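Local coordinates for gamma-glutamyltranspeptidase (Streptomyces lincolnensis, PDB 6J3A), which probably hydrolyses or transfers gamma-glutamyl groups as an LmbA-like member of the gamma-glutamyltranspeptidase family, which belongs to the N-terminal nucleophile hydrolases, at residues T101-A106 with Q444-V449; W216-I221 with D249-S254; L225-R230 with V449-F454; G440-S445 with L456-Q461. All blocks are in the same frame, centred on the assembly; numbering follows the deposited sequence.

Interaction 1 of 4, residues T101-A106 with Q444-V449; sequences TGPLAA and QSNPVV
Gly102 meets Ser445 and Asn446 through its peptide groups. The stronger of the two hydrogen bonds runs from Gly102 N to Ser445 O, 3.0 Å long and nearly linear (164° at the hydrogen). The donor lies almost on the extended C=O line. A weak second bond, Asn446 ND2 to Gly102 O at 3.2 Å, is bent to 141°. The stronger partner of ND2 is outside the two segments, the carbonyl oxygen of Leu456.

Apolar packing is slight. The CG2 methyl of Thr101 stands anti to its own carbonyl carbon and reaches Ser445 CB at 4.0 Å. Thr101 CB makes a van der Waals approach of 3.4 Å to Ser445 O, the carbonyl that accepts the Gly102 bond. Thr101 OG1 has a weak bond to Thr236 N.

Gly102 opens a type I turn that ends at Ala105, with a positive phi of 87° that suits glycine, and its carbonyl also receives a weak bond from Ala105 N.

The contact is therefore a mostly buried junction of two loops in the Ntn-type fold. It is held by main-chain polarity more than by side chains, and one asparagine amide links three pieces of chain: 101-106, 444-449 and Leu456.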
loop_
_atom_site.group_PDB
_atom_site.type_symbol
_atom_site.label_atom_id
_atom_site.label_comp_id
_atom_site.label_asym_id
_atom_site.label_seq_id
_atom_site.Cartn_x
_atom_site.Cartn_y
_atom_site.Cartn_z
ATOM N N THR A 101 -25.775 -1.491 -24.582
ATOM C CA THR A 101 -24.597 -1.469 -25.441
ATOM C C THR A 101 -24.826 -0.688 -26.727
ATOM O O THR A 101 -25.931 -0.250 -27.018
ATOM C CB THR A 101 -24.214 -2.900 -25.796
ATOM O OG1 THR A 101 -25.320 -3.530 -26.448
ATOM C CG2 THR A 101 -23.861 -3.689 -24.522
ATOM N N GLY A 102 -23.764 -0.502 -27.491
ATOM C CA GLY A 102 -23.895 0.043 -28.831
ATOM C C GLY A 102 -23.883 1.559 -28.844
ATOM O O GLY A 102 -23.898 2.174 -27.786
ATOM N N PRO A 103 -23.854 2.165 -30.051
ATOM C CA PRO A 103 -23.683 3.602 -30.230
ATOM C C PRO A 103 -24.921 4.447 -29.911
ATOM O O PRO A 103 -24.783 5.663 -29.786
ATOM C CB PRO A 103 -23.291 3.730 -31.705
ATOM C CG PRO A 103 -23.944 2.577 -32.361
ATOM C CD PRO A 103 -23.988 1.475 -31.346
ATOM N N LEU A 104 -26.099 3.828 -29.774
ATOM C CA LEU A 104 -27.293 4.553 -29.285
ATOM C C LEU A 104 -27.184 4.947 -27.804
ATOM O O LEU A 104 -27.819 5.903 -27.378
ATOM C CB LEU A 104 -28.591 3.753 -29.488
ATOM C CG LEU A 104 -29.154 3.603 -30.904
ATOM C CD1 LEU A 104 -30.277 2.577 -30.878
ATOM C CD2 LEU A 104 -29.654 4.930 -31.447
ATOM N N ALA A 105 -26.401 4.199 -27.031
ATOM C CA ALA A 105 -26.190 4.484 -25.605
ATOM C C ALA A 105 -25.094 5.528 -25.338
ATOM O O ALA A 105 -25.014 6.077 -24.237
ATOM C CB ALA A 105 -25.894 3.192 -24.853
ATOM N N ALA A 106 -24.258 5.803 -26.336
ATOM C CA ALA A 106 -23.160 6.783 -26.196
ATOM C C ALA A 106 -23.642 8.220 -26.010
ATOM O O ALA A 106 -24.340 8.759 -26.874
ATOM C CB ALA A 106 -22.235 6.723 -27.405
ATOM N N GLN A 444 -16.444 -3.728 -22.911
ATOM C CA GLN A 444 -17.420 -4.819 -23.052
ATOM C C GLN A 444 -18.780 -4.355 -23.571
ATOM O O GLN A 444 -19.720 -5.164 -23.634
ATOM C CB GLN A 444 -17.620 -5.569 -21.718
ATOM C CG GLN A 444 -18.318 -4.775 -20.611
ATOM C CD GLN A 444 -17.372 -4.123 -19.604
ATOM O OE1 GLN A 444 -17.682 -4.079 -18.417
ATOM N NE2 GLN A 444 -16.228 -3.608 -20.065
ATOM N N SER A 445 -18.885 -3.068 -23.921
ATOM C CA SER A 445 -20.177 -2.452 -24.280
ATOM C C SER A 445 -20.216 -1.589 -25.560
ATOM O O SER A 445 -21.287 -1.125 -25.942
ATOM C CB SER A 445 -20.702 -1.661 -23.081
ATOM O OG SER A 445 -20.891 -2.516 -21.953
ATOM N N ASN A 446 -19.077 -1.392 -26.223
ATOM C CA ASN A 446 -19.061 -0.878 -27.596
ATOM C C ASN A 446 -17.870 -1.437 -28.359
ATOM O O ASN A 446 -16.823 -1.723 -27.774
ATOM C CB ASN A 446 -19.026 0.658 -27.635
ATOM C CG ASN A 446 -20.401 1.278 -27.849
ATOM O OD1 ASN A 446 -21.058 1.040 -28.859
ATOM N ND2 ASN A 446 -20.825 2.107 -26.905
ATOM N N PRO A 447 -18.018 -1.581 -29.680
ATOM C CA PRO A 447 -16.855 -1.965 -30.460
ATOM C C PRO A 447 -15.777 -0.878 -30.400
ATOM O O PRO A 447 -16.093 0.314 -30.372
ATOM C CB PRO A 447 -17.417 -2.067 -31.882
ATOM C CG PRO A 447 -18.525 -1.064 -31.904
ATOM C CD PRO A 447 -19.150 -1.191 -30.541
ATOM N N VAL A 448 -14.524 -1.302 -30.377
ATOM C CA VAL A 448 -13.402 -0.389 -30.474
ATOM C C VAL A 448 -13.471 0.453 -31.746
ATOM O O VAL A 448 -13.697 -0.056 -32.838
ATOM C CB VAL A 448 -12.061 -1.159 -30.434
ATOM C CG1 VAL A 448 -10.881 -0.286 -30.872
ATOM C CG2 VAL A 448 -11.820 -1.689 -29.026
ATOM N N VAL A 449 -13.263 1.749 -31.577
ATOM C CA VAL A 449 -13.021 2.653 -32.694
ATOM C C VAL A 449 -11.636 2.307 -33.259
ATOM O O VAL A 449 -10.617 2.650 -32.649
ATOM C CB VAL A 449 -13.073 4.135 -32.261
ATOM C CG1 VAL A 449 -12.899 5.054 -33.469
ATOM C CG2 VAL A 449 -14.372 4.460 -31.513
#

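Interaction 2 of 4, residues W216-I221 with D249-S254; sequences WRTGFI and DLAGWS
Arg217 lies across the C-terminal end of helix 247-252, just before the short turn (Thr218-Gly219) between helix 205-217 and helix 220-229. The contact is packing between helices at the surface of the Ntn-hydrolase family fold. The aliphatic part of Arg217 comes first: CG presses on Leu250 O at a tight 3.0 Å, and Leu250 CB in return sits 3.5 Å from Arg217 O. The chain is bent at both chi2 and chi3, the latter (71°) turning NE off the line of the methylenes. Past that bend, Arg217 NH2 donates to Trp253 O at 2.9 Å with 160° at the hydrogen. The oxygen lies near the guanidinium plane, whereas the donor stands 63° out of the carbonyl plane, above it. Ser254 OG is also very close to Arg217 NH2, at 2.5 Å, and approaches obliquely. Ala251 O sits over one guanidinium face, 3.8 Å above the plane and displaced to the rim. The second terminal nitrogen, NH1, forms a salt bridge with Glu214, so the arginine ties the end of its own helix to the chain leaving helix 247-252.

Thr218 is the first residue to leave helical geometry. Its CG2 meets Ala251 CB at 4.0 Å, and its hydroxyl OG1 bonds back to Glu214 O. Past the N-cap residue Gly219, Phe220 makes a cation-pi interaction with Arg194 of helix 186-200. Ile221 closes the corner by packing on Trp216, with CG2 3.7 Å above the indole plane of Trp216, offset toward its rim.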
loop_
_atom_site.group_PDB
_atom_site.type_symbol
_atom_site.label_atom_id
_atom_site.label_comp_id
_atom_site.label_asym_id
_atom_site.label_seq_id
_atom_site.Cartn_x
_atom_site.Cartn_y
_atom_site.Cartn_z
ATOM N N TRP A 216 -9.358 16.422 -30.211
ATOM C CA TRP A 216 -10.429 15.543 -29.748
ATOM C C TRP A 216 -11.777 15.934 -30.356
ATOM O O TRP A 216 -12.579 15.074 -30.719
ATOM C CB TRP A 216 -10.543 15.554 -28.217
ATOM C CG TRP A 216 -11.578 14.578 -27.738
ATOM C CD1 TRP A 216 -12.930 14.770 -27.712
ATOM C CD2 TRP A 216 -11.356 13.242 -27.277
ATOM N NE1 TRP A 216 -13.562 13.643 -27.252
ATOM C CE2 TRP A 216 -12.619 12.690 -26.971
ATOM C CE3 TRP A 216 -10.216 12.462 -27.076
ATOM C CZ2 TRP A 216 -12.775 11.390 -26.476
ATOM C CZ3 TRP A 216 -10.371 11.163 -26.585
ATOM C CH2 TRP A 216 -11.648 10.644 -26.292
ATOM N N ARG A 217 -12.002 17.238 -30.458
ATOM C CA ARG A 217 -13.307 17.811 -30.788
ATOM C C ARG A 217 -13.651 17.889 -32.267
ATOM O O ARG A 217 -14.794 17.636 -32.655
ATOM C CB ARG A 217 -13.357 19.236 -30.253
ATOM C CG ARG A 217 -14.686 19.606 -29.663
ATOM C CD ARG A 217 -14.495 20.167 -28.283
ATOM N NE ARG A 217 -13.871 21.486 -28.333
ATOM C CZ ARG A 217 -14.392 22.602 -27.827
ATOM N NH1 ARG A 217 -13.716 23.736 -27.938
ATOM N NH2 ARG A 217 -15.572 22.604 -27.203
ATOM N N THR A 218 -12.671 18.320 -33.056
ATOM C CA THR A 218 -12.814 18.499 -34.504
ATOM C C THR A 218 -11.792 17.739 -35.350
ATOM O O THR A 218 -11.957 17.664 -36.566
ATOM C CB THR A 218 -12.703 19.992 -34.873
ATOM O OG1 THR A 218 -11.417 20.494 -34.485
ATOM C CG2 THR A 218 -13.806 20.799 -34.186
ATOM N N GLY A 219 -10.761 17.174 -34.716
ATOM C CA GLY A 219 -9.628 16.560 -35.417
ATOM C C GLY A 219 -9.804 15.077 -35.695
ATOM O O GLY A 219 -10.924 14.566 -35.764
ATOM N N PHE A 220 -8.678 14.386 -35.844
ATOM C CA PHE A 220 -8.683 12.982 -36.262
ATOM C C PHE A 220 -9.469 12.058 -35.311
ATOM O O PHE A 220 -10.052 11.063 -35.746
ATOM C CB PHE A 220 -7.247 12.479 -36.498
ATOM C CG PHE A 220 -6.515 12.038 -35.250
ATOM C CD1 PHE A 220 -5.804 12.950 -34.473
ATOM C CD2 PHE A 220 -6.500 10.691 -34.876
ATOM C CE1 PHE A 220 -5.122 12.532 -33.334
ATOM C CE2 PHE A 220 -5.817 10.267 -33.743
ATOM C CZ PHE A 220 -5.130 11.187 -32.971
ATOM N N ILE A 221 -9.489 12.407 -34.029
ATOM C CA ILE A 221 -10.204 11.617 -33.028
ATOM C C ILE A 221 -11.704 11.704 -33.262
ATOM O O ILE A 221 -12.376 10.687 -33.375
ATOM C CB ILE A 221 -9.850 12.067 -31.591
ATOM C CG1 ILE A 221 -8.403 11.694 -31.275
ATOM C CG2 ILE A 221 -10.776 11.425 -30.558
ATOM C CD1 ILE A 221 -7.897 12.242 -29.955
ATOM N N ASP A 249 -22.125 17.698 -32.835
ATOM C CA ASP A 249 -22.330 17.388 -31.404
ATOM C C ASP A 249 -21.002 17.503 -30.660
ATOM O O ASP A 249 -20.925 18.096 -29.576
ATOM C CB ASP A 249 -22.855 15.962 -31.173
ATOM C CG ASP A 249 -24.290 15.767 -31.622
ATOM O OD1 ASP A 249 -25.184 16.498 -31.162
ATOM O OD2 ASP A 249 -24.543 14.845 -32.416
ATOM N N LEU A 250 -19.966 16.902 -31.250
ATOM C CA LEU A 250 -18.613 16.941 -30.687
ATOM C C LEU A 250 -18.030 18.327 -30.723
ATOM O O LEU A 250 -17.532 18.790 -29.715
ATOM C CB LEU A 250 -17.668 15.988 -31.418
ATOM C CG LEU A 250 -18.069 14.512 -31.406
ATOM C CD1 LEU A 250 -16.946 13.695 -32.016
ATOM C CD2 LEU A 250 -18.401 13.977 -30.024
ATOM N N ALA A 251 -18.119 18.988 -31.873
ATOM C CA ALA A 251 -17.564 20.339 -32.060
ATOM C C ALA A 251 -18.125 21.381 -31.063
ATOM O O ALA A 251 -17.411 22.291 -30.630
ATOM C CB ALA A 251 -17.774 20.796 -33.502
ATOM N N GLY A 252 -19.395 21.228 -30.696
ATOM C CA GLY A 252 -20.079 22.178 -29.811
ATOM C C GLY A 252 -19.892 22.000 -28.308
ATOM O O GLY A 252 -20.110 22.946 -27.547
ATOM N N TRP A 253 -19.491 20.805 -27.873
ATOM C CA TRP A 253 -19.501 20.465 -26.442
ATOM C C TRP A 253 -18.156 20.691 -25.773
ATOM O O TRP A 253 -17.120 20.293 -26.281
ATOM C CB TRP A 253 -19.968 19.018 -26.197
ATOM C CG TRP A 253 -20.149 18.723 -24.724
ATOM C CD1 TRP A 253 -21.288 18.866 -23.990
ATOM C CD2 TRP A 253 -19.138 18.285 -23.813
ATOM N NE1 TRP A 253 -21.054 18.531 -22.678
ATOM C CE2 TRP A 253 -19.741 18.174 -22.540
ATOM C CE3 TRP A 253 -17.781 17.972 -23.949
ATOM C CZ2 TRP A 253 -19.034 17.757 -21.410
ATOM C CZ3 TRP A 253 -17.077 17.566 -22.830
ATOM C CH2 TRP A 253 -17.707 17.460 -21.572
ATOM N N SER A 254 -18.204 21.314 -24.606
ATOM C CA SER A 254 -17.055 21.509 -23.738
ATOM C C SER A 254 -17.461 21.103 -22.342
ATOM O O SER A 254 -18.639 21.168 -21.972
ATOM C CB SER A 254 -16.643 22.982 -23.699
ATOM O OG SER A 254 -16.083 23.392 -24.928
#

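Interaction 3 of 4, residues L225-R230 with V449-F454; sequences LVRQAR and VPELGF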
loop_
_atom_site.group_PDB
_atom_site.type_symbol
_atom_site.label_atom_id
_atom_site.label_comp_id
_atom_site.label_asym_id
_atom_site.label_seq_id
_atom_site.Cartn_x
_atom_site.Cartn_y
_atom_site.Cartn_z
ATOM N N LEU A 225 -14.548 8.816 -34.171
ATOM C CA LEU A 225 -15.620 8.563 -33.221
ATOM C C LEU A 225 -16.974 8.620 -33.911
ATOM O O LEU A 225 -17.822 7.744 -33.704
ATOM C CB LEU A 225 -15.579 9.601 -32.103
ATOM C CG LEU A 225 -14.439 9.463 -31.096
ATOM C CD1 LEU A 225 -14.282 10.759 -30.329
ATOM C CD2 LEU A 225 -14.685 8.322 -30.125
ATOM N N VAL A 226 -17.161 9.660 -34.728
ATOM C CA VAL A 226 -18.386 9.841 -35.516
ATOM C C VAL A 226 -18.517 8.694 -36.520
ATOM O O VAL A 226 -19.550 8.025 -36.578
ATOM C CB VAL A 226 -18.406 11.208 -36.242
ATOM C CG1 VAL A 226 -19.640 11.357 -37.125
ATOM C CG2 VAL A 226 -18.405 12.345 -35.232
ATOM N N ARG A 227 -17.455 8.468 -37.283
ATOM C CA ARG A 227 -17.396 7.355 -38.235
ATOM C C ARG A 227 -17.822 6.015 -37.599
ATOM O O ARG A 227 -18.573 5.265 -38.201
ATOM C CB ARG A 227 -15.998 7.263 -38.860
ATOM C CG ARG A 227 -15.897 6.389 -40.105
ATOM C CD ARG A 227 -14.467 6.301 -40.641
ATOM N NE ARG A 227 -13.886 7.626 -40.929
ATOM C CZ ARG A 227 -12.765 8.145 -40.403
ATOM N NH1 ARG A 227 -12.002 7.477 -39.536
ATOM N NH2 ARG A 227 -12.386 9.369 -40.765
ATOM N N GLN A 228 -17.376 5.744 -36.377
ATOM C CA GLN A 228 -17.752 4.506 -35.663
ATOM C C GLN A 228 -19.207 4.516 -35.225
ATOM O O GLN A 228 -19.865 3.476 -35.210
ATOM C CB GLN A 228 -16.915 4.323 -34.392
ATOM C CG GLN A 228 -16.252 2.970 -34.165
ATOM C CD GLN A 228 -16.956 1.744 -34.698
ATOM O OE1 GLN A 228 -18.030 1.369 -34.243
ATOM N NE2 GLN A 228 -16.296 1.061 -35.602
ATOM N N ALA A 229 -19.674 5.683 -34.788
ATOM C CA ALA A 229 -21.021 5.827 -34.255
ATOM C C ALA A 229 -22.055 5.545 -35.328
ATOM O O ALA A 229 -23.065 4.898 -35.063
ATOM C CB ALA A 229 -21.217 7.223 -33.701
ATOM N N ARG A 230 -21.766 6.008 -36.542
ATOM C CA ARG A 230 -22.634 5.821 -37.702
ATOM C C ARG A 230 -22.560 4.437 -38.405
ATOM O O ARG A 230 -23.289 4.206 -39.368
ATOM C CB ARG A 230 -22.356 6.948 -38.699
ATOM C CG ARG A 230 -22.798 8.315 -38.190
ATOM C CD ARG A 230 -22.856 9.370 -39.293
ATOM N NE ARG A 230 -23.916 9.106 -40.285
ATOM C CZ ARG A 230 -23.755 8.573 -41.508
ATOM N NH1 ARG A 230 -24.823 8.392 -42.286
ATOM N NH2 ARG A 230 -22.555 8.215 -41.977
ATOM N N VAL A 449 -13.263 1.749 -31.577
ATOM C CA VAL A 449 -13.021 2.653 -32.694
ATOM C C VAL A 449 -11.636 2.307 -33.259
ATOM O O VAL A 449 -10.617 2.650 -32.649
ATOM C CB VAL A 449 -13.073 4.135 -32.261
ATOM C CG1 VAL A 449 -12.899 5.054 -33.469
ATOM C CG2 VAL A 449 -14.372 4.460 -31.513
ATOM N N PRO A 450 -11.596 1.629 -34.428
ATOM C CA PRO A 450 -10.370 0.927 -34.837
ATOM C C PRO A 450 -9.122 1.818 -34.908
ATOM O O PRO A 450 -8.057 1.388 -34.451
ATOM C CB PRO A 450 -10.724 0.317 -36.207
ATOM C CG PRO A 450 -11.922 1.047 -36.687
ATOM C CD PRO A 450 -12.617 1.641 -35.494
ATOM N N GLU A 451 -9.259 3.047 -35.403
ATOM C CA GLU A 451 -8.087 3.936 -35.545
ATOM C C GLU A 451 -7.668 4.631 -34.239
ATOM O O GLU A 451 -6.624 5.302 -34.201
ATOM C CB GLU A 451 -8.231 4.951 -36.701
ATOM C CG GLU A 451 -9.517 5.757 -36.786
ATOM C CD GLU A 451 -10.603 5.073 -37.615
ATOM O OE1 GLU A 451 -11.342 4.241 -37.043
ATOM O OE2 GLU A 451 -10.728 5.375 -38.826
ATOM N N LEU A 452 -8.456 4.441 -33.175
ATOM C CA LEU A 452 -8.148 5.011 -31.853
ATOM C C LEU A 452 -7.720 4.009 -30.774
ATOM O O LEU A 452 -6.860 4.321 -29.943
ATOM C CB LEU A 452 -9.336 5.817 -31.350
ATOM C CG LEU A 452 -9.783 6.959 -32.256
ATOM C CD1 LEU A 452 -10.921 7.683 -31.557
ATOM C CD2 LEU A 452 -8.663 7.933 -32.643
ATOM N N GLY A 453 -8.336 2.834 -30.772
ATOM C CA GLY A 453 -7.979 1.788 -29.830
ATOM C C GLY A 453 -8.935 1.650 -28.667
ATOM O O GLY A 453 -8.730 0.789 -27.823
ATOM N N PHE A 454 -9.972 2.482 -28.614
ATOM C CA PHE A 454 -10.953 2.428 -27.519
ATOM C C PHE A 454 -12.359 2.700 -28.056
ATOM O O PHE A 454 -12.494 3.304 -29.117
ATOM C CB PHE A 454 -10.606 3.430 -26.404
ATOM C CG PHE A 454 -10.427 4.836 -26.894
ATOM C CD1 PHE A 454 -11.516 5.690 -27.029
ATOM C CD2 PHE A 454 -9.166 5.308 -27.240
ATOM C CE1 PHE A 454 -11.343 6.988 -27.489
ATOM C CE2 PHE A 454 -8.992 6.607 -27.699
ATOM C CZ PHE A 454 -10.081 7.447 -27.823
#
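The carbonyl oxygen of Val449, whose side chain packs on Gln228, is gripped by two main-chain donors of its own loop: Leu452 N at 2.9 Å and Gly453 N at 3.0 Å. They shape the tight connection of a short, weakly bonded two-strand hairpin, 448-449 with 454-455, which is joined by the bond from Val449 N to Phe454 O (3.0 Å). The hairpin end docks on helix 220-229.

At the more exposed edge, Arg227 NH1 and Glu451 OE2 form a short salt bridge of 2.6 Å. The oxygen comes in near the guanidinium plane, and the carboxylate plane is turned 37° from it. Arg227 CG is anti to the backbone N (chi1 -165°), beginning the side chain's reach from the helix toward the loop.

Deeper in the protein the contact is carbon against carbon. The methylenes of Gln228 run antiparallel to the Val449 side chain, with Gln228 CG 3.6 Å from Val449 CG2. Leu225 crosses both Val449 and Leu452 at about a right angle, its CD2 touching Val449 CG2 at 4.1 Å and its CG touching Leu452 CD1 at 4.0 Å. Within the loop, Leu452 CB lies 3.7 Å above the Phe454 ring plane, offset toward the rim.

Interaction 4 of 4, residues G440-S445 with L456-Q461; sequences GGWLQS and LGTRLQ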
loop_
_atom_site.group_PDB
_atom_site.type_symbol
_atom_site.label_atom_id
_atom_site.label_comp_id
_atom_site.label_asym_id
_atom_site.label_seq_id
_atom_site.Cartn_x
_atom_site.Cartn_y
_atom_site.Cartn_z
ATOM N N GLY A 440 -16.989 4.899 -17.898
ATOM C CA GLY A 440 -17.518 4.821 -19.258
ATOM C C GLY A 440 -16.452 4.605 -20.313
ATOM O O GLY A 440 -15.266 4.872 -20.086
ATOM N N GLY A 441 -16.885 4.122 -21.476
ATOM C CA GLY A 441 -15.976 3.796 -22.569
ATOM C C GLY A 441 -15.221 2.516 -22.282
ATOM O O GLY A 441 -14.108 2.330 -22.765
ATOM N N TRP A 442 -15.854 1.632 -21.507
ATOM C CA TRP A 442 -15.275 0.336 -21.176
ATOM C C TRP A 442 -15.378 -0.628 -22.345
ATOM O O TRP A 442 -16.172 -0.417 -23.272
ATOM C CB TRP A 442 -15.882 -0.268 -19.901
ATOM C CG TRP A 442 -17.374 -0.302 -19.801
ATOM C CD1 TRP A 442 -18.238 -0.992 -20.589
ATOM C CD2 TRP A 442 -18.169 0.360 -18.812
ATOM N NE1 TRP A 442 -19.529 -0.793 -20.162
ATOM C CE2 TRP A 442 -19.514 0.036 -19.076
ATOM C CE3 TRP A 442 -17.873 1.199 -17.725
ATOM C CZ2 TRP A 442 -20.570 0.531 -18.302
ATOM C CZ3 TRP A 442 -18.922 1.692 -16.951
ATOM C CH2 TRP A 442 -20.253 1.356 -17.241
ATOM N N LEU A 443 -14.574 -1.687 -22.290
ATOM C CA LEU A 443 -14.362 -2.566 -23.451
ATOM C C LEU A 443 -15.533 -3.456 -23.844
ATOM O O LEU A 443 -15.607 -3.868 -24.995
ATOM C CB LEU A 443 -13.121 -3.451 -23.253
ATOM C CG LEU A 443 -13.106 -4.530 -22.144
ATOM C CD1 LEU A 443 -13.724 -5.872 -22.546
ATOM C CD2 LEU A 443 -11.673 -4.771 -21.684
ATOM N N GLN A 444 -16.444 -3.728 -22.911
ATOM C CA GLN A 444 -17.420 -4.819 -23.052
ATOM C C GLN A 444 -18.780 -4.355 -23.571
ATOM O O GLN A 444 -19.720 -5.164 -23.634
ATOM C CB GLN A 444 -17.620 -5.569 -21.718
ATOM C CG GLN A 444 -18.318 -4.775 -20.611
ATOM C CD GLN A 444 -17.372 -4.123 -19.604
ATOM O OE1 GLN A 444 -17.682 -4.079 -18.417
ATOM N NE2 GLN A 444 -16.228 -3.608 -20.065
ATOM N N SER A 445 -18.885 -3.068 -23.921
ATOM C CA SER A 445 -20.177 -2.452 -24.280
ATOM C C SER A 445 -20.216 -1.589 -25.560
ATOM O O SER A 445 -21.287 -1.125 -25.942
ATOM C CB SER A 445 -20.702 -1.661 -23.081
ATOM O OG SER A 445 -20.891 -2.516 -21.953
ATOM N N LEU A 456 -16.638 4.007 -27.689
ATOM C CA LEU A 456 -17.564 4.984 -27.131
ATOM C C LEU A 456 -18.267 4.480 -25.865
ATOM O O LEU A 456 -18.330 3.266 -25.582
ATOM C CB LEU A 456 -18.620 5.355 -28.175
ATOM C CG LEU A 456 -18.133 6.265 -29.305
ATOM C CD1 LEU A 456 -19.020 6.122 -30.532
ATOM C CD2 LEU A 456 -18.097 7.714 -28.852
ATOM N N GLY A 457 -18.813 5.443 -25.127
ATOM C CA GLY A 457 -19.471 5.183 -23.853
ATOM C C GLY A 457 -20.882 4.659 -24.003
ATOM O O GLY A 457 -21.331 4.384 -25.111
ATOM N N THR A 458 -21.569 4.508 -22.875
ATOM C CA THR A 458 -22.930 3.976 -22.844
ATOM C C THR A 458 -23.806 4.631 -21.765
ATOM O O THR A 458 -24.692 3.974 -21.200
ATOM C CB THR A 458 -22.907 2.463 -22.575
ATOM O OG1 THR A 458 -22.224 2.210 -21.341
ATOM C CG2 THR A 458 -22.220 1.708 -23.724
ATOM N N ARG A 459 -23.578 5.917 -21.488
ATOM C CA ARG A 459 -24.224 6.559 -20.328
ATOM C C ARG A 459 -25.678 6.953 -20.573
ATOM O O ARG A 459 -26.457 7.036 -19.623
ATOM C CB ARG A 459 -23.422 7.765 -19.838
ATOM C CG ARG A 459 -23.722 8.233 -18.407
ATOM C CD ARG A 459 -23.384 7.217 -17.325
ATOM N NE ARG A 459 -21.986 6.800 -17.390
ATOM C CZ ARG A 459 -21.396 5.936 -16.573
ATOM N NH1 ARG A 459 -22.071 5.356 -15.587
ATOM N NH2 ARG A 459 -20.113 5.637 -16.757
ATOM N N LEU A 460 -26.063 7.154 -21.833
ATOM C CA LEU A 460 -27.482 7.405 -22.164
ATOM C C LEU A 460 -28.414 6.272 -21.740
ATOM O O LEU A 460 -29.625 6.462 -21.680
ATOM C CB LEU A 460 -27.676 7.709 -23.653
ATOM C CG LEU A 460 -26.884 8.906 -24.185
ATOM C CD1 LEU A 460 -27.151 9.130 -25.662
ATOM C CD2 LEU A 460 -27.227 10.167 -23.420
ATOM N N GLN A 461 -27.854 5.108 -21.421
ATOM C CA GLN A 461 -28.638 3.998 -20.884
ATOM C C GLN A 461 -29.423 4.322 -19.625
ATOM O O GLN A 461 -30.397 3.644 -19.318
ATOM C CB GLN A 461 -27.762 2.762 -20.665
ATOM C CG GLN A 461 -26.985 2.709 -19.367
ATOM C CD GLN A 461 -26.200 1.427 -19.261
ATOM O OE1 GLN A 461 -26.736 0.387 -18.864
ATOM N NE2 GLN A 461 -24.927 1.479 -19.638
HETATM O O HOH W 1 -19.101 2.176 -21.715
HETATM O O HOH W 2 -18.254 1.003 -23.766
#
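Trp442 and Thr458 cross at about a right angle, Thr458 OG1 coming obliquely to within 3.8 Å of Trp442 CZ2. They belong to two buried loops that flank the hairpin of strands 448-449 and 454-455, one entering it and the other leaving, so the contact closes the base of the hairpin. No direct hydrogen bond crosses between the loops. Other first-shell contacts include the CG2 methyl of Thr458 on Ser445 CB, at 3.8 Å, and the Arg459 guanidinium, whose NH2 is 4.1 Å from Trp442 CZ3 with the two planes 78° apart. The backbones come together at Gly441 and Gly457.

Two waters supply the polar link. Water 1 accepts from Gly441 N at 3.0 Å and is hydrogen-bonded to Thr458 OG1 at 3.1 Å. It also lies over the rim of one indole face, while Gln444 OE1 sits over the rim of the opposite face. Water 2 donates both its protons, to Trp442 O at 2.6 Å and to Leu456 O at 2.9 Å.

Farther out are the groups that set these positions. The indole NE1 gives a weak bond to Ser445 OG within the type I turn from Trp442 to Ser445. Arg459 has a salt bridge from NE to Glu60 and a bond from NH2 to Ser439 OG, which hold the guanidinium with its edge near Gly440 N, a donor-to-donor approach and not a bond. The main chain of Thr458 is steadied by Gln461, whose NE2 donates to Thr458 O at 3.0 Å, the donor tilted 34° from the carbonyl plane.

Interactions 1, 3 and 4 form a continuous group around the hairpin 448-455; interaction 2 joins this group only through interaction 3, their centres about 13 Å apart. The centres of interactions 1 and 4 are about 6 Å apart; besides sharing Gln444 and Ser445, they are joined by a probable hydrogen bond between Ala105 O and Leu460 N (2.8 Å). Interaction 3, whose centre is about 10 Å from that of interaction 1, shares Val449 with it and touches interaction 4 where Leu225 CD2 meets Leu456 CD2 at 3.7 Å. Helix 220-229 serves both interactions 2 and 3, its first turn in the former and its later turns in the latter, and Phe220 CE2 packs on Leu452 CD2 at 3.8 Å.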